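Local structure of UDP-N-acetylglucosamine 2-epimerase (Methanocaldococcus jannaschii, 4NES) at residues F238-P242 / R243-R247; L272-L275 / M276-K279. The protein probably catalyses the reversible epimerisation at C-2 that turns UDP-N-acetylglucosamine into UDP-N-acetylmannosamine, the activated donor of N-acetylmannosamine residues. All coordinates share one frame; numbering follows the deposited sequence.

Contact 1: F238-P242 / R243-R247; sequences FSIHP and RTKKR. With UD1 (uridine-diphosphate-N-acetylglucosamine), chain B; UDP (uridine-5'-diphosphate), chain C.
His241 and Arg243 meet where strand 235-239 gives way to helix 242-250, and the histidine works in two directions. Its ND1 accepts the backbone N-H of Arg243 at 3.0 Å, the donor lying 2° from the ring plane, the N-cap bond of helix 242-250. Turning CG away from the backbone N (chi1 -170°) sets the ring so that NE2, at its other edge, gives a hydrogen bond to O6' of UD1. His207, the probable active-site residue, stacks on this ring. Backbone bonds close the turn: Lys245 N to His241 O, and Lys246 N to Pro242 O.

Arg243 NH1 reaches the phosphate oxygen O1B of UD1 at 2.9 Å, while its NH2 pairs with Asp213; Lys246 NZ binds the ribose O2' at 2.9 Å. On the strand, Ser239 OG donates to O4 of UDP at 2.8 Å.

Apolar packing lies behind: Ile240 CD1 rests on Lys245 CA at 3.5 Å, their side chains crossing nearly at right angles, and Thr244 CG2 meets the Phe238 ring at its edge. A strand end passing into a capped helix whose first residues bind the nucleotide sugar is consistent with the UDP-sugar site of a GT-B cleft.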
loop_
_atom_site.group_PDB
_atom_site.type_symbol
_atom_site.label_atom_id
_atom_site.label_comp_id
_atom_site.label_asym_id
_atom_site.label_seq_id
_atom_site.Cartn_x
_atom_site.Cartn_y
_atom_site.Cartn_z
ATOM N N PHE A 238 -5.918 34.028 10.018
ATOM C CA PHE A 238 -6.009 32.572 10.126
ATOM C C PHE A 238 -7.047 32.069 9.130
ATOM O O PHE A 238 -8.249 32.273 9.323
ATOM C CB PHE A 238 -6.414 32.227 11.571
ATOM C CG PHE A 238 -6.499 30.741 11.889
ATOM C CD1 PHE A 238 -5.932 29.775 11.075
ATOM C CD2 PHE A 238 -7.151 30.332 13.050
ATOM C CE1 PHE A 238 -6.030 28.427 11.399
ATOM C CE2 PHE A 238 -7.252 28.990 13.382
ATOM C CZ PHE A 238 -6.687 28.033 12.557
ATOM N N SER A 239 -6.587 31.440 8.051
ATOM C CA SER A 239 -7.492 30.742 7.134
ATOM C C SER A 239 -7.742 29.361 7.716
ATOM O O SER A 239 -6.811 28.558 7.816
ATOM C CB SER A 239 -6.879 30.613 5.741
ATOM O OG SER A 239 -7.670 29.759 4.931
ATOM N N ILE A 240 -8.988 29.081 8.099
ATOM C CA ILE A 240 -9.288 27.898 8.906
ATOM C C ILE A 240 -9.909 26.746 8.101
ATOM O O ILE A 240 -11.026 26.842 7.589
ATOM C CB ILE A 240 -10.160 28.274 10.131
ATOM C CG1 ILE A 240 -10.424 27.054 11.014
ATOM C CG2 ILE A 240 -11.451 28.948 9.697
ATOM C CD1 ILE A 240 -11.137 27.432 12.296
ATOM N N HIS A 241 -9.161 25.652 8.008
ATOM C CA HIS A 241 -9.583 24.442 7.306
ATOM C C HIS A 241 -10.823 23.886 7.997
ATOM O O HIS A 241 -10.937 23.988 9.214
ATOM C CB HIS A 241 -8.435 23.438 7.406
ATOM C CG HIS A 241 -8.593 22.214 6.555
ATOM N ND1 HIS A 241 -9.512 21.223 6.823
ATOM C CD2 HIS A 241 -7.879 21.781 5.483
ATOM C CE1 HIS A 241 -9.392 20.258 5.932
ATOM N NE2 HIS A 241 -8.400 20.563 5.115
ATOM N N PRO A 242 -11.760 23.312 7.232
ATOM C CA PRO A 242 -12.986 22.821 7.881
ATOM C C PRO A 242 -12.757 21.713 8.919
ATOM O O PRO A 242 -13.519 21.642 9.882
ATOM C CB PRO A 242 -13.835 22.320 6.712
ATOM C CG PRO A 242 -12.857 22.105 5.578
ATOM C CD PRO A 242 -11.826 23.196 5.765
ATOM N N ARG A 243 -11.746 20.869 8.739
ATOM C CA ARG A 243 -11.411 19.893 9.777
ATOM C C ARG A 243 -11.080 20.620 11.074
ATOM O O ARG A 243 -11.552 20.262 12.158
ATOM C CB ARG A 243 -10.201 19.068 9.350
ATOM C CG ARG A 243 -9.906 17.891 10.260
ATOM C CD ARG A 243 -8.486 17.376 10.062
ATOM N NE ARG A 243 -8.314 16.074 10.701
ATOM C CZ ARG A 243 -8.377 14.914 10.062
ATOM N NH1 ARG A 243 -8.583 14.869 8.747
ATOM N NH2 ARG A 243 -8.224 13.786 10.742
ATOM N N THR A 244 -10.259 21.652 10.959
ATOM C CA THR A 244 -9.778 22.389 12.112
ATOM C C THR A 244 -10.888 23.163 12.810
ATOM O O THR A 244 -10.922 23.220 14.041
ATOM C CB THR A 244 -8.647 23.313 11.682
ATOM O OG1 THR A 244 -7.679 22.526 10.976
ATOM C CG2 THR A 244 -7.997 23.993 12.882
ATOM N N LYS A 245 -11.799 23.744 12.034
ATOM C CA LYS A 245 -12.950 24.423 12.623
ATOM C C LYS A 245 -13.764 23.440 13.459
ATOM O O LYS A 245 -14.173 23.756 14.582
ATOM C CB LYS A 245 -13.820 25.043 11.527
ATOM C CG LYS A 245 -14.960 25.895 12.072
ATOM C CD LYS A 245 -15.662 26.661 10.963
ATOM C CE LYS A 245 -16.639 27.675 11.540
ATOM N NZ LYS A 245 -17.252 28.528 10.485
ATOM N N LYS A 246 -13.969 22.243 12.915
ATOM C CA LYS A 246 -14.775 21.219 13.574
ATOM C C LYS A 246 -14.110 20.789 14.870
ATOM O O LYS A 246 -14.771 20.660 15.908
ATOM C CB LYS A 246 -14.979 20.022 12.640
ATOM C CG LYS A 246 -15.669 18.833 13.297
ATOM C CD LYS A 246 -15.905 17.720 12.291
ATOM C CE LYS A 246 -14.603 17.061 11.884
ATOM N NZ LYS A 246 -14.863 15.953 10.929
ATOM N N ARG A 247 -12.795 20.595 14.824
ATOM C CA ARG A 247 -12.045 20.194 16.014
ATOM C C ARG A 247 -11.971 21.303 17.060
ATOM O O ARG A 247 -12.099 21.032 18.253
ATOM C CB ARG A 247 -10.630 19.745 15.647
ATOM C CG ARG A 247 -10.564 18.479 14.808
ATOM C CD ARG A 247 -11.128 17.287 15.557
ATOM N NE ARG A 247 -10.899 16.053 14.814
ATOM C CZ ARG A 247 -11.351 14.864 15.193
ATOM N NH1 ARG A 247 -12.055 14.747 16.312
ATOM N NH2 ARG A 247 -11.089 13.788 14.464
HETATM C "C1'" UD1 B . -6.942 15.835 3.505
HETATM C "C2'" UD1 B . -5.679 15.045 3.353
HETATM C "C3'" UD1 B . -4.511 15.838 3.693
HETATM C "C4'" UD1 B . -4.442 17.113 2.968
HETATM C "C5'" UD1 B . -5.750 17.855 3.075
HETATM C "C6'" UD1 B . -5.800 19.049 2.199
HETATM C "C7'" UD1 B . -5.986 12.536 3.791
HETATM C "C8'" UD1 B . -5.981 11.438 4.812
HETATM N "N2'" UD1 B . -5.711 13.873 4.265
HETATM O "O1'" UD1 B . -7.091 16.194 4.832
HETATM O "O3'" UD1 B . -3.322 15.070 3.434
HETATM O "O4'" UD1 B . -3.396 17.927 3.473
HETATM O "O5'" UD1 B . -6.838 17.027 2.676
HETATM O "O6'" UD1 B . -6.559 20.092 2.687
HETATM O "O7'" UD1 B . -6.221 12.296 2.604
HETATM N N1 UD1 B . -14.322 18.743 5.327
HETATM C C2 UD1 B . -15.283 19.576 4.921
HETATM N N3 UD1 B . -15.414 19.878 3.631
HETATM C C4 UD1 B . -14.600 19.346 2.709
HETATM C C5 UD1 B . -13.589 18.478 3.096
HETATM C C6 UD1 B . -13.460 18.185 4.444
HETATM O O2 UD1 B . -16.044 20.079 5.724
HETATM O O4 UD1 B . -14.754 19.666 1.391
HETATM C C1B UD1 B . -14.150 18.410 6.761
HETATM C C2B UD1 B . -14.998 17.302 7.242
HETATM O "O2'" UD1 B . -15.387 17.550 8.570
HETATM C C3B UD1 B . -14.113 16.161 7.191
HETATM C C4B UD1 B . -12.816 16.757 7.597
HETATM O O4B UD1 B . -12.793 18.058 7.042
HETATM O O3B UD1 B . -14.495 15.084 8.011
HETATM C C5B UD1 B . -11.645 15.989 7.096
HETATM O O5B UD1 B . -11.650 15.722 5.717
HETATM P PA UD1 B . -10.632 14.720 5.108
HETATM O O1A UD1 B . -10.844 13.378 5.738
HETATM O O2A UD1 B . -10.818 14.693 3.627
HETATM O O3A UD1 B . -9.188 15.164 5.516
HETATM P PB UD1 B . -8.492 16.597 5.434
HETATM O O1B UD1 B . -8.254 17.063 6.833
HETATM O O2B UD1 B . -9.257 17.524 4.529
HETATM N N1 UDP C . -4.571 27.388 -0.104
HETATM C C2 UDP C . -5.543 28.136 -0.676
HETATM N N3 UDP C . -6.421 28.805 0.103
HETATM C C4 UDP C . -6.374 28.756 1.453
HETATM C C5 UDP C . -5.383 27.989 2.081
HETATM C C6 UDP C . -4.489 27.299 1.255
HETATM O O2 UDP C . -5.631 28.213 -1.904
HETATM O O4 UDP C . -7.308 29.458 2.208
HETATM C "C1'" UDP C . -3.614 26.598 -0.899
HETATM C "C2'" UDP C . -2.211 26.872 -0.748
HETATM O "O2'" UDP C . -1.846 28.013 -1.492
HETATM C "C3'" UDP C . -1.576 25.623 -1.186
HETATM C "C4'" UDP C . -2.560 24.597 -0.874
HETATM O "O4'" UDP C . -3.726 25.252 -0.441
HETATM O "O3'" UDP C . -1.281 25.581 -2.555
HETATM C "C5'" UDP C . -2.146 23.682 0.228
HETATM O "O5'" UDP C . -3.172 22.789 0.585
HETATM P PA UDP C . -3.360 22.251 2.063
HETATM O O1A UDP C . -4.846 22.131 2.329
HETATM O O2A UDP C . -2.671 23.192 3.028
HETATM O O3A UDP C . -2.770 20.790 2.135
HETATM P PB UDP C . -1.322 20.188 2.172
HETATM O O1B UDP C . -0.413 20.959 1.227
HETATM O O2B UDP C . -0.823 20.215 3.594
HETATM O O3B UDP C . -1.555 18.775 1.714
#

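Contact 2: L272-L275 / M276-K279; sequences LEFL and MLEK. With UDP (uridine-5'-diphosphate), chain C.
Four successive i to i+4 hydrogen bonds, from Met276 N to Leu272 O through to Lys279 N to Leu275 O, carry helix 271-280 through residues 272-279, the last two the shortest at 2.8 Å. The bond from Glu278 N to Phe274 O is nearly straight at the carbonyl (C=O...N 161°), and the side chains of the same two residues also touch. Phe274 swings its ring away from its own backbone N (chi1 -161°), which brings the ring's CD2-CE2 side to the carboxylate of Glu278. There Phe274 CE2 lies 3.3 Å from Glu278 OE2, with the ring and carboxylate planes 50° apart and the two side chains crossing at about a right angle. Glu278 reaches the ring with an extended chain, and its other oxygen, OE1, approaches Leu275 CD2 at 3.5 Å. OE2 also lies near OE1 of Glu294, a UDP-binding residue, a closeness of like charges that may raise the pKa of Glu278.

One face of the Phe274 ring receives the uracil of UDP: C5 sits 3.4 Å above the plane, over the ring centre, and Phe274 CD1 comes 3.3 Å from UDP C4. Such an aromatic platform for the base belongs to the nucleotide site of this GT-B fold, here on a helix of its second parallel-sheet domain. A leucine in place of Phe274 would probably deprive the uracil of the flat face it lies against and leave Glu278 OE2 without the ring atom CE2 that it packs against.

Leu277 CD1 packs on Phe274 CD1 at 4.2 Å, and both residues lean on Leu203 of strand 201-205. The selenomethionine at Met276 folds back at its second and third torsions, its CG passing 3.5 Å from Leu272 O, and touches Val188 of helix 186-195.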
loop_
_atom_site.group_PDB
_atom_site.type_symbol
_atom_site.label_atom_id
_atom_site.label_comp_id
_atom_site.label_asym_id
_atom_site.label_seq_id
_atom_site.Cartn_x
_atom_site.Cartn_y
_atom_site.Cartn_z
ATOM N N LEU A 272 -5.840 32.456 -5.830
ATOM C CA LEU A 272 -5.353 33.795 -6.150
ATOM C C LEU A 272 -5.337 34.676 -4.906
ATOM O O LEU A 272 -4.364 35.395 -4.628
ATOM C CB LEU A 272 -6.214 34.437 -7.240
ATOM C CG LEU A 272 -6.275 33.666 -8.551
ATOM C CD1 LEU A 272 -7.219 34.382 -9.513
ATOM C CD2 LEU A 272 -4.893 33.528 -9.166
ATOM N N GLU A 273 -6.428 34.608 -4.156
ATOM C CA GLU A 273 -6.546 35.335 -2.909
ATOM C C GLU A 273 -5.477 34.887 -1.908
ATOM O O GLU A 273 -4.839 35.714 -1.249
ATOM C CB GLU A 273 -7.953 35.135 -2.338
ATOM C CG GLU A 273 -9.052 35.850 -3.139
ATOM C CD GLU A 273 -9.483 35.100 -4.383
ATOM O OE1 GLU A 273 -9.149 33.902 -4.536
ATOM O OE2 GLU A 273 -10.168 35.716 -5.225
ATOM N N PHE A 274 -5.274 33.576 -1.799
ATOM C CA PHE A 274 -4.319 33.075 -0.822
ATOM C C PHE A 274 -2.880 33.435 -1.181
ATOM O O PHE A 274 -2.082 33.756 -0.299
ATOM C CB PHE A 274 -4.472 31.570 -0.590
ATOM C CG PHE A 274 -3.854 31.121 0.692
ATOM C CD1 PHE A 274 -4.444 31.454 1.899
ATOM C CD2 PHE A 274 -2.661 30.412 0.701
ATOM C CE1 PHE A 274 -3.867 31.072 3.102
ATOM C CE2 PHE A 274 -2.088 30.020 1.905
ATOM C CZ PHE A 274 -2.695 30.361 3.099
ATOM N N LEU A 275 -2.541 33.389 -2.468
ATOM C CA LEU A 275 -1.209 33.800 -2.902
ATOM C C LEU A 275 -0.924 35.238 -2.499
ATOM O O LEU A 275 0.179 35.565 -2.074
ATOM C CB LEU A 275 -1.067 33.677 -4.419
ATOM C CG LEU A 275 -0.877 32.265 -4.959
ATOM C CD1 LEU A 275 -0.950 32.325 -6.477
ATOM C CD2 LEU A 275 0.460 31.678 -4.514
HETATM N N MSE A 276 -1.925 36.104 -2.615
HETATM C CA MSE A 276 -1.762 37.475 -2.167
HETATM C C MSE A 276 -1.535 37.574 -0.660
HETATM O O MSE A 276 -0.689 38.344 -0.201
HETATM C CB MSE A 276 -2.971 38.311 -2.590
HETATM C CG MSE A 276 -3.012 38.628 -4.075
HETATM SE SE MSE A 276 -1.453 39.642 -4.661
HETATM C CE MSE A 276 -1.708 41.229 -3.562
ATOM N N LEU A 277 -2.275 36.790 0.111
ATOM C CA LEU A 277 -2.045 36.772 1.547
ATOM C C LEU A 277 -0.639 36.267 1.878
ATOM O O LEU A 277 0.027 36.813 2.748
ATOM C CB LEU A 277 -3.098 35.923 2.255
ATOM C CG LEU A 277 -4.508 36.515 2.270
ATOM C CD1 LEU A 277 -5.468 35.472 2.796
ATOM C CD2 LEU A 277 -4.564 37.780 3.130
ATOM N N GLU A 278 -0.178 35.230 1.185
ATOM C CA GLU A 278 1.168 34.724 1.439
ATOM C C GLU A 278 2.229 35.750 1.072
ATOM O O GLU A 278 3.145 36.024 1.862
ATOM C CB GLU A 278 1.425 33.451 0.639
ATOM C CG GLU A 278 0.615 32.255 1.084
ATOM C CD GLU A 278 0.833 31.065 0.185
ATOM O OE1 GLU A 278 0.860 31.240 -1.046
ATOM O OE2 GLU A 278 0.991 29.947 0.707
ATOM N N LYS A 279 2.111 36.309 -0.133
ATOM C CA LYS A 279 3.140 37.187 -0.661
ATOM C C LYS A 279 3.362 38.380 0.257
ATOM O O LYS A 279 4.487 38.857 0.412
ATOM C CB LYS A 279 2.748 37.679 -2.058
ATOM C CG LYS A 279 3.803 38.564 -2.712
ATOM C CD LYS A 279 3.335 39.121 -4.046
ATOM C CE LYS A 279 4.422 39.985 -4.676
ATOM N NZ LYS A 279 4.677 41.228 -3.902
HETATM N N1 UDP C . -4.571 27.388 -0.104
HETATM C C2 UDP C . -5.543 28.136 -0.676
HETATM N N3 UDP C . -6.421 28.805 0.103
HETATM C C4 UDP C . -6.374 28.756 1.453
HETATM C C5 UDP C . -5.383 27.989 2.081
HETATM C C6 UDP C . -4.489 27.299 1.255
HETATM O O2 UDP C . -5.631 28.213 -1.904
HETATM O O4 UDP C . -7.308 29.458 2.208
HETATM C "C1'" UDP C . -3.614 26.598 -0.899
HETATM C "C2'" UDP C . -2.211 26.872 -0.748
HETATM O "O2'" UDP C . -1.846 28.013 -1.492
HETATM C "C3'" UDP C . -1.576 25.623 -1.186
HETATM C "C4'" UDP C . -2.560 24.597 -0.874
HETATM O "O4'" UDP C . -3.726 25.252 -0.441
HETATM O "O3'" UDP C . -1.281 25.581 -2.555
HETATM C "C5'" UDP C . -2.146 23.682 0.228
HETATM O "O5'" UDP C . -3.172 22.789 0.585
HETATM P PA UDP C . -3.360 22.251 2.063
HETATM O O1A UDP C . -4.846 22.131 2.329
HETATM O O2A UDP C . -2.671 23.192 3.028
HETATM O O3A UDP C . -2.770 20.790 2.135
HETATM P PB UDP C . -1.322 20.188 2.172
HETATM O O1B UDP C . -0.413 20.959 1.227
HETATM O O2B UDP C . -0.823 20.215 3.594
HETATM O O3B UDP C . -1.555 18.775 1.714
#

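Overall arrangement
Contact 1 precedes contact 2 along the chain; their centres stand about 18 Å apart, within the domain built on the six-stranded parallel beta-sheet. Residues 238-242 leave strand 235-239 for helix 242-250, whereas residues 272-279 belong to helix 271-280, which packs against strand 201-205 of the same beta-sheet. The two meet directly where Ser239 CB lies 4.0 Å from Phe274 CE1. Both also touch UDP at its uracil, Ser239 through O4 and Phe274 by placing a ring face against the base, whereas only contact 1 extends to UD1. Together they illustrate how separate elements of one GT-B domain converge on neighbouring nucleotide sites in the interdomain cleft.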